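Local coordinates for protein HpcE (Thermus thermophilus, PDB 1WZO) that probably isomerises 2-hydroxyhepta-2,4-diene-1,7-dioate, a step in the bacterial breakdown of homoprotocatechuate, as a four-chain enzyme of the fumarylacetoacetate hydrolase family, at residues Arg11-Val16 with Glu28-Glu33; Phe71-Thr76 with Ala126-Ala131; Tyr134-Asn137 with Pro141-Arg144. All blocks are in the same frame, centred on the assembly; numbering follows the deposited sequence.

Contact 1 (Arg11-Val16 with Glu28-Glu33); sequences RVHQGV and EAHRPE
His13 and His30 carry this small contact by themselves, the CD2-NE2 side of the His13 imidazole meeting the CE1-NE2 side of the His30 ring. At the start of segment 11-16, Arg11 extends its guanidinium beside the His13 ring: His13 CE1 lies 3.8 Å above the guanidinium plane, toward its rim, while NH2 forms a salt bridge with Asp149 of the second subunit. His13 follows, with CG beside the backbone N (chi1 -73°), which sends the ring across to segment 28-33. There its CD2 comes within 4.2 Å of His30 NE2. The ring centroids are 5.2 Å apart and the planes inclined at 42°, an oblique aromatic pair. Carboxylates from the turn between them hold both imidazoles: Glu25 bonds His13 ND1 and Asp24 bonds His30 NE2. Phe6 meets both rings as well. Farther on, the backbone of Val16 bonds across to Leu23. Strand 21-23 lies between the two segments, pairing with 11-18 on one edge and with 29-30 on the other. The histidines thus span second-neighbour strands of an antiparallel beta meander near the N-terminus.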
loop_
_atom_site.group_PDB
_atom_site.type_symbol
_atom_site.label_atom_id
_atom_site.label_comp_id
_atom_site.label_asym_id
_atom_site.label_seq_id
_atom_site.Cartn_x
_atom_site.Cartn_y
_atom_site.Cartn_z
ATOM N N ARG B 11 -4.426 12.932 13.858
ATOM C CA ARG B 11 -3.172 12.669 13.157
ATOM C C ARG B 11 -2.478 11.384 13.589
ATOM O O ARG B 11 -2.405 11.073 14.777
ATOM C CB ARG B 11 -2.188 13.830 13.354
ATOM C CG ARG B 11 -2.742 15.216 13.040
ATOM C CD ARG B 11 -1.625 16.249 13.041
ATOM N NE ARG B 11 -0.706 16.034 11.928
ATOM C CZ ARG B 11 0.499 16.584 11.828
ATOM N NH1 ARG B 11 0.949 17.389 12.781
ATOM N NH2 ARG B 11 1.253 16.328 10.771
ATOM N N VAL B 12 -1.967 10.643 12.612
ATOM C CA VAL B 12 -1.228 9.420 12.898
ATOM C C VAL B 12 0.221 9.866 13.044
ATOM O O VAL B 12 0.772 10.502 12.145
ATOM C CB VAL B 12 -1.326 8.398 11.745
ATOM C CG1 VAL B 12 -0.377 7.232 12.001
ATOM C CG2 VAL B 12 -2.756 7.883 11.618
ATOM N N HIS B 13 0.829 9.551 14.181
ATOM C CA HIS B 13 2.211 9.936 14.435
ATOM C C HIS B 13 3.135 8.739 14.566
ATOM O O HIS B 13 2.769 7.718 15.148
ATOM C CB HIS B 13 2.322 10.742 15.731
ATOM C CG HIS B 13 1.790 12.138 15.638
ATOM N ND1 HIS B 13 2.353 13.096 14.822
ATOM C CD2 HIS B 13 0.766 12.745 16.283
ATOM C CE1 HIS B 13 1.699 14.235 14.971
ATOM N NE2 HIS B 13 0.732 14.049 15.851
ATOM N N GLN B 14 4.336 8.874 14.018
ATOM C CA GLN B 14 5.340 7.833 14.136
ATOM C C GLN B 14 6.341 8.443 15.101
ATOM O O GLN B 14 7.089 9.349 14.731
ATOM C CB GLN B 14 5.993 7.541 12.788
ATOM C CG GLN B 14 5.020 7.000 11.760
ATOM C CD GLN B 14 5.659 5.987 10.836
ATOM O OE1 GLN B 14 6.120 4.933 11.280
ATOM N NE2 GLN B 14 5.693 6.299 9.542
ATOM N N GLY B 15 6.336 7.966 16.341
ATOM C CA GLY B 15 7.233 8.526 17.331
ATOM C C GLY B 15 8.183 7.590 18.046
ATOM O O GLY B 15 8.382 6.443 17.645
ATOM N N VAL B 16 8.774 8.104 19.122
ATOM C CA VAL B 16 9.732 7.362 19.933
ATOM C C VAL B 16 9.327 7.453 21.400
ATOM O O VAL B 16 8.877 8.499 21.864
ATOM C CB VAL B 16 11.148 7.950 19.783
ATOM C CG1 VAL B 16 12.166 7.045 20.456
ATOM C CG2 VAL B 16 11.472 8.144 18.316
ATOM N N GLU B 28 7.636 17.025 19.382
ATOM C CA GLU B 28 6.643 17.364 20.397
ATOM C C GLU B 28 6.264 16.128 21.205
ATOM O O GLU B 28 6.104 15.038 20.653
ATOM C CB GLU B 28 5.393 17.963 19.745
ATOM C CG GLU B 28 5.644 19.278 19.021
ATOM C CD GLU B 28 6.339 20.309 19.903
ATOM O OE1 GLU B 28 5.827 20.594 21.007
ATOM O OE2 GLU B 28 7.395 20.832 19.488
ATOM N N ALA B 29 6.119 16.307 22.514
ATOM C CA ALA B 29 5.773 15.209 23.407
ATOM C C ALA B 29 4.271 15.017 23.571
ATOM O O ALA B 29 3.491 15.963 23.463
ATOM C CB ALA B 29 6.417 15.428 24.773
ATOM N N HIS B 30 3.885 13.771 23.834
ATOM C CA HIS B 30 2.491 13.392 24.033
ATOM C C HIS B 30 2.425 12.431 25.212
ATOM O O HIS B 30 3.280 11.553 25.352
ATOM C CB HIS B 30 1.952 12.666 22.800
ATOM C CG HIS B 30 1.930 13.498 21.557
ATOM N ND1 HIS B 30 0.787 14.109 21.094
ATOM C CD2 HIS B 30 2.905 13.793 20.664
ATOM C CE1 HIS B 30 1.055 14.744 19.967
ATOM N NE2 HIS B 30 2.334 14.568 19.685
ATOM N N ARG B 31 1.424 12.597 26.069
ATOM C CA ARG B 31 1.266 11.688 27.195
ATOM C C ARG B 31 0.474 10.501 26.660
ATOM O O ARG B 31 -0.501 10.681 25.930
ATOM C CB ARG B 31 0.477 12.338 28.334
ATOM C CG ARG B 31 1.139 13.541 28.985
ATOM C CD ARG B 31 0.432 13.880 30.289
ATOM N NE ARG B 31 -1.016 13.944 30.111
ATOM C CZ ARG B 31 -1.886 14.159 31.093
ATOM N NH1 ARG B 31 -1.458 14.334 32.337
ATOM N NH2 ARG B 31 -3.186 14.197 30.832
ATOM N N PRO B 32 0.883 9.275 27.007
ATOM C CA PRO B 32 0.188 8.068 26.544
ATOM C C PRO B 32 -1.327 8.130 26.751
ATOM O O PRO B 32 -2.104 7.858 25.834
ATOM C CB PRO B 32 0.843 6.968 27.370
ATOM C CG PRO B 32 2.258 7.460 27.477
ATOM C CD PRO B 32 2.071 8.923 27.806
ATOM N N GLU B 33 -1.730 8.503 27.963
ATOM C CA GLU B 33 -3.138 8.606 28.333
ATOM C C GLU B 33 -3.935 9.541 27.426
ATOM O O GLU B 33 -5.165 9.475 27.388
ATOM C CB GLU B 33 -3.249 9.099 29.778
ATOM C CG GLU B 33 -2.756 10.531 29.967
ATOM C CD GLU B 33 -2.620 10.925 31.427
ATOM O OE1 GLU B 33 -3.618 10.820 32.175
ATOM O OE2 GLU B 33 -1.510 11.346 31.820
#

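Contact 2 (Phe71-Thr76 with Ala126-Ala131); sequences FWKPNT and ANDLVA
Lys73 and Asp128 form a buried salt bridge, NZ to OD1 at 2.9 Å, with the ammonium meeting the oxygen nearly along its C-O axis. Lys73 NZ is also hydrogen-bonded to the carbonyl oxygens of Lys146 and Phe151, so several acceptors surround it and fix its place. Asp128 OD2, the other carboxylate oxygen, forms a salt bridge with Lys146 NZ, and two lysines therefore grip the carboxylate through different oxygens. The lysine chain folds at chi2 and chi3 (both -76°), which lays its methylenes beside the acceptor: CD of Lys73 lies 3.3 Å from Asp128 OD1. Phe71 and Asp128 approach from opposite directions, the ring turning its edge to the carboxylate. Phe71 CZ is 3.3 Å from Asp128 OD2, with ring and carboxylate planes only 17° apart, which would set the weakly positive ring edge against the oxygen. Lys73 CD touches that edge too, in the ring plane. Asp128 is the centre of an inverse gamma turn, closed by a weak bond from Leu129 N to Asn127 O, at the break in strand 120-131. Glu97 and Glu99 bring their carboxylates close to Asp128 OD2, a cluster consistent with the acidic metal site of fumarylacetoacetate hydrolase relatives. Strand 69-73 pairs with 46-50, whereas 120-131 runs between 94-104 and 152-159; Leu129 reaches Met228 on strand 227-232, and Trp72 stacks on Trp72 of the fourth subunit.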
loop_
_atom_site.group_PDB
_atom_site.type_symbol
_atom_site.label_atom_id
_atom_site.label_comp_id
_atom_site.label_asym_id
_atom_site.label_seq_id
_atom_site.Cartn_x
_atom_site.Cartn_y
_atom_site.Cartn_z
ATOM N N PHE B 71 2.907 -21.975 11.158
ATOM C CA PHE B 71 1.510 -21.645 10.917
ATOM C C PHE B 71 1.375 -20.150 10.651
ATOM O O PHE B 71 2.291 -19.366 10.915
ATOM C CB PHE B 71 0.601 -22.061 12.077
ATOM C CG PHE B 71 0.844 -21.311 13.352
ATOM C CD1 PHE B 71 1.785 -21.760 14.270
ATOM C CD2 PHE B 71 0.109 -20.166 13.648
ATOM C CE1 PHE B 71 1.990 -21.079 15.468
ATOM C CE2 PHE B 71 0.310 -19.484 14.842
ATOM C CZ PHE B 71 1.254 -19.945 15.752
ATOM N N TRP B 72 0.213 -19.761 10.146
ATOM C CA TRP B 72 -0.056 -18.380 9.777
ATOM C C TRP B 72 -1.023 -17.641 10.693
ATOM O O TRP B 72 -1.908 -18.244 11.287
ATOM C CB TRP B 72 -0.602 -18.385 8.343
ATOM C CG TRP B 72 -1.191 -17.097 7.835
ATOM C CD1 TRP B 72 -0.517 -15.950 7.525
ATOM C CD2 TRP B 72 -2.554 -16.874 7.465
ATOM N NE1 TRP B 72 -1.375 -15.031 6.973
ATOM C CE2 TRP B 72 -2.633 -15.573 6.925
ATOM C CE3 TRP B 72 -3.719 -17.651 7.532
ATOM C CZ2 TRP B 72 -3.832 -15.029 6.451
ATOM C CZ3 TRP B 72 -4.911 -17.112 7.060
ATOM C CH2 TRP B 72 -4.957 -15.812 6.525
ATOM N N LYS B 73 -0.826 -16.329 10.813
ATOM C CA LYS B 73 -1.718 -15.463 11.577
ATOM C C LYS B 73 -2.074 -14.344 10.592
ATOM O O LYS B 73 -1.188 -13.641 10.096
ATOM C CB LYS B 73 -1.033 -14.864 12.817
ATOM C CG LYS B 73 -0.736 -15.848 13.951
ATOM C CD LYS B 73 -1.970 -16.244 14.790
ATOM C CE LYS B 73 -2.404 -15.146 15.770
ATOM N NZ LYS B 73 -3.270 -15.679 16.893
ATOM N N PRO B 74 -3.368 -14.177 10.279
ATOM C CA PRO B 74 -3.815 -13.135 9.348
ATOM C C PRO B 74 -3.627 -11.734 9.908
ATOM O O PRO B 74 -3.687 -11.533 11.118
ATOM C CB PRO B 74 -5.289 -13.472 9.134
ATOM C CG PRO B 74 -5.686 -14.037 10.445
ATOM C CD PRO B 74 -4.518 -14.936 10.801
ATOM N N ASN B 75 -3.406 -10.764 9.027
ATOM C CA ASN B 75 -3.229 -9.391 9.470
ATOM C C ASN B 75 -4.496 -8.907 10.178
ATOM O O ASN B 75 -4.440 -7.992 11.000
ATOM C CB ASN B 75 -2.885 -8.486 8.282
ATOM C CG ASN B 75 -1.438 -8.663 7.804
ATOM O OD1 ASN B 75 -1.073 -8.212 6.717
ATOM N ND2 ASN B 75 -0.615 -9.306 8.619
ATOM N N THR B 76 -5.637 -9.530 9.881
ATOM C CA THR B 76 -6.881 -9.139 10.534
ATOM C C THR B 76 -6.940 -9.557 12.009
ATOM O O THR B 76 -7.848 -9.155 12.733
ATOM C CB THR B 76 -8.132 -9.687 9.784
ATOM O OG1 THR B 76 -7.869 -11.011 9.311
ATOM C CG2 THR B 76 -8.489 -8.783 8.598
ATOM N N ALA B 126 4.175 -10.205 21.423
ATOM C CA ALA B 126 2.963 -10.694 20.778
ATOM C C ALA B 126 2.169 -11.565 21.736
ATOM O O ALA B 126 2.734 -12.263 22.578
ATOM C CB ALA B 126 3.311 -11.504 19.528
ATOM N N ASN B 127 0.851 -11.498 21.612
ATOM C CA ASN B 127 -0.037 -12.333 22.401
ATOM C C ASN B 127 -0.704 -13.213 21.332
ATOM O O ASN B 127 -1.677 -12.801 20.696
ATOM C CB ASN B 127 -1.088 -11.489 23.122
ATOM C CG ASN B 127 -1.900 -12.308 24.099
ATOM O OD1 ASN B 127 -1.916 -13.538 24.017
ATOM N ND2 ASN B 127 -2.582 -11.636 25.026
ATOM N N ASP B 128 -0.159 -14.409 21.123
ATOM C CA ASP B 128 -0.672 -15.331 20.105
ATOM C C ASP B 128 -1.806 -16.183 20.669
ATOM O O ASP B 128 -1.635 -17.367 20.957
ATOM C CB ASP B 128 0.489 -16.199 19.594
ATOM C CG ASP B 128 0.052 -17.235 18.581
ATOM O OD1 ASP B 128 -0.847 -16.934 17.770
ATOM O OD2 ASP B 128 0.622 -18.347 18.587
ATOM N N LEU B 129 -2.970 -15.559 20.817
ATOM C CA LEU B 129 -4.140 -16.220 21.380
ATOM C C LEU B 129 -4.634 -17.425 20.592
ATOM O O LEU B 129 -4.415 -17.549 19.382
ATOM C CB LEU B 129 -5.278 -15.204 21.557
ATOM C CG LEU B 129 -5.057 -14.150 22.652
ATOM C CD1 LEU B 129 -5.252 -12.741 22.095
ATOM C CD2 LEU B 129 -6.023 -14.409 23.803
ATOM N N VAL B 130 -5.297 -18.327 21.299
ATOM C CA VAL B 130 -5.831 -19.521 20.673
ATOM C C VAL B 130 -7.103 -19.958 21.379
ATOM O O VAL B 130 -7.233 -19.814 22.599
ATOM C CB VAL B 130 -4.809 -20.691 20.711
ATOM C CG1 VAL B 130 -4.410 -21.002 22.158
ATOM C CG2 VAL B 130 -5.423 -21.936 20.070
ATOM N N ALA B 131 -8.058 -20.454 20.601
ATOM C CA ALA B 131 -9.303 -20.966 21.156
ATOM C C ALA B 131 -9.174 -22.475 20.973
ATOM O O ALA B 131 -9.459 -23.012 19.896
ATOM C CB ALA B 131 -10.495 -20.426 20.387
#

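Contact 3 (Tyr134-Asn137 with Pro141-Arg144); sequences YVTN and PPIR
Arg144 lays its guanidinium over one face of the Tyr134 ring in an off-centre cation-pi contact. CZ of Arg144 stands 4.2 Å from the centroid of the Tyr134 ring, 35° off the ring normal, and NH1 makes the closest approach, 3.2 Å from CD1. The two flat groups are inclined at 41°, so the NH1 end leans in over the CD1 side of the ring instead of stacking flat. In the other half of the contact, the Pro142 ring packs against the backbone of segment 134-137. Its CG is 3.6 Å from Tyr134 O and its CD 3.8 Å from Val135 CA. Apolar side-chain packing continues with Val135 CG1, 4.1 Å from Pro142 CD, the two side chains crossing at about a right angle. Thr136 OG1 reaches Pro142 CG at 4.0 Å.

The arginine gets over the ring by a chain that leaves with CG opposite the backbone N (chi1 -171°) and then bends at chi3. Its far end is held from another chain: NH2 forms a salt bridge with Glu67 of the fourth subunit, which helps hold the guanidinium over the tyrosine. A cis peptide bond before Pro141 shapes the return of the chain, and Pro142 takes the N-cap position of helix 143-146. The loop leaving strand 120-131 thus folds back on the start of the short helix that follows it. Pro88 and Ala91 also touch Tyr134, Ala145 of the helix packs on Tyr134 and Val135, and Pro141 and Ile143 rest on Phe71 and Trp72 of strand 69-73.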
loop_
_atom_site.group_PDB
_atom_site.type_symbol
_atom_site.label_atom_id
_atom_site.label_comp_id
_atom_site.label_asym_id
_atom_site.label_seq_id
_atom_site.Cartn_x
_atom_site.Cartn_y
_atom_site.Cartn_z
ATOM N N TYR B 134 -11.535 -25.051 19.201
ATOM C CA TYR B 134 -11.514 -25.292 17.767
ATOM C C TYR B 134 -10.281 -25.988 17.214
ATOM O O TYR B 134 -10.089 -26.021 16.004
ATOM C CB TYR B 134 -11.736 -23.963 17.034
ATOM C CG TYR B 134 -12.844 -23.120 17.641
ATOM C CD1 TYR B 134 -14.072 -23.687 17.989
ATOM C CD2 TYR B 134 -12.659 -21.758 17.876
ATOM C CE1 TYR B 134 -15.087 -22.913 18.564
ATOM C CE2 TYR B 134 -13.662 -20.981 18.444
ATOM C CZ TYR B 134 -14.870 -21.563 18.788
ATOM O OH TYR B 134 -15.849 -20.794 19.370
ATOM N N VAL B 135 -9.459 -26.558 18.087
ATOM C CA VAL B 135 -8.258 -27.250 17.643
ATOM C C VAL B 135 -8.471 -28.753 17.431
ATOM O O VAL B 135 -9.175 -29.412 18.202
ATOM C CB VAL B 135 -7.091 -27.050 18.647
ATOM C CG1 VAL B 135 -5.881 -27.871 18.217
ATOM C CG2 VAL B 135 -6.716 -25.574 18.727
ATOM N N THR B 136 -7.865 -29.269 16.362
ATOM C CA THR B 136 -7.907 -30.690 15.997
ATOM C C THR B 136 -6.549 -30.981 15.360
ATOM O O THR B 136 -5.660 -30.128 15.388
ATOM C CB THR B 136 -9.008 -31.002 14.957
ATOM O OG1 THR B 136 -8.745 -30.274 13.750
ATOM C CG2 THR B 136 -10.380 -30.628 15.493
ATOM N N ASN B 137 -6.381 -32.164 14.775
ATOM C CA ASN B 137 -5.100 -32.493 14.156
ATOM C C ASN B 137 -5.028 -32.223 12.656
ATOM O O ASN B 137 -4.165 -32.764 11.962
ATOM C CB ASN B 137 -4.720 -33.949 14.443
ATOM C CG ASN B 137 -4.417 -34.190 15.911
ATOM O OD1 ASN B 137 -3.853 -33.327 16.589
ATOM N ND2 ASN B 137 -4.776 -35.368 16.406
ATOM N N PRO B 141 -2.086 -25.658 14.468
ATOM C CA PRO B 141 -3.414 -25.276 14.972
ATOM C C PRO B 141 -4.260 -24.692 13.839
ATOM O O PRO B 141 -3.758 -23.938 13.008
ATOM C CB PRO B 141 -3.086 -24.244 16.048
ATOM C CG PRO B 141 -1.872 -23.565 15.483
ATOM C CD PRO B 141 -1.050 -24.733 14.967
ATOM N N PRO B 142 -5.553 -25.043 13.785
ATOM C CA PRO B 142 -6.421 -24.525 12.722
ATOM C C PRO B 142 -6.512 -22.999 12.668
ATOM O O PRO B 142 -6.350 -22.308 13.677
ATOM C CB PRO B 142 -7.774 -25.173 13.033
ATOM C CG PRO B 142 -7.384 -26.469 13.679
ATOM C CD PRO B 142 -6.270 -26.033 14.607
ATOM N N ILE B 143 -6.768 -22.487 11.473
ATOM C CA ILE B 143 -6.913 -21.058 11.268
ATOM C C ILE B 143 -8.109 -20.551 12.079
ATOM O O ILE B 143 -8.069 -19.463 12.647
ATOM C CB ILE B 143 -7.080 -20.764 9.759
ATOM C CG1 ILE B 143 -5.736 -21.005 9.061
ATOM C CG2 ILE B 143 -7.584 -19.343 9.540
ATOM C CD1 ILE B 143 -5.804 -21.057 7.545
ATOM N N ARG B 144 -9.162 -21.356 12.164
ATOM C CA ARG B 144 -10.344 -20.959 12.925
ATOM C C ARG B 144 -10.026 -20.763 14.413
ATOM O O ARG B 144 -10.674 -19.977 15.103
ATOM C CB ARG B 144 -11.446 -22.013 12.780
ATOM C CG ARG B 144 -12.781 -21.569 13.369
ATOM C CD ARG B 144 -13.950 -22.332 12.762
ATOM N NE ARG B 144 -14.122 -23.660 13.337
ATOM C CZ ARG B 144 -14.783 -23.900 14.465
ATOM N NH1 ARG B 144 -15.338 -22.897 15.136
ATOM N NH2 ARG B 144 -14.890 -25.141 14.922
#

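Overall arrangement
The three contacts follow one another along the chain, each closing before the next opens. Contact 1 belongs to the N-terminal meander and stands apart, its centre about 27 Å from that of contact 2 and about 39 Å from that of contact 3, which lies on the opposite side of the chain's centre. Contacts 2 and 3 are neighbours, with centres about 12 Å apart and direct packing of Val130 on Val135; strand 120-131 leads from one through a loop to helix 143-146 in the other. That helix also supplies a lysine to the buried cluster of contact 2. Contacts 2 and 3 both touch the fourth subunit, so the probable acidic site near contact 2 lies close to a subunit interface.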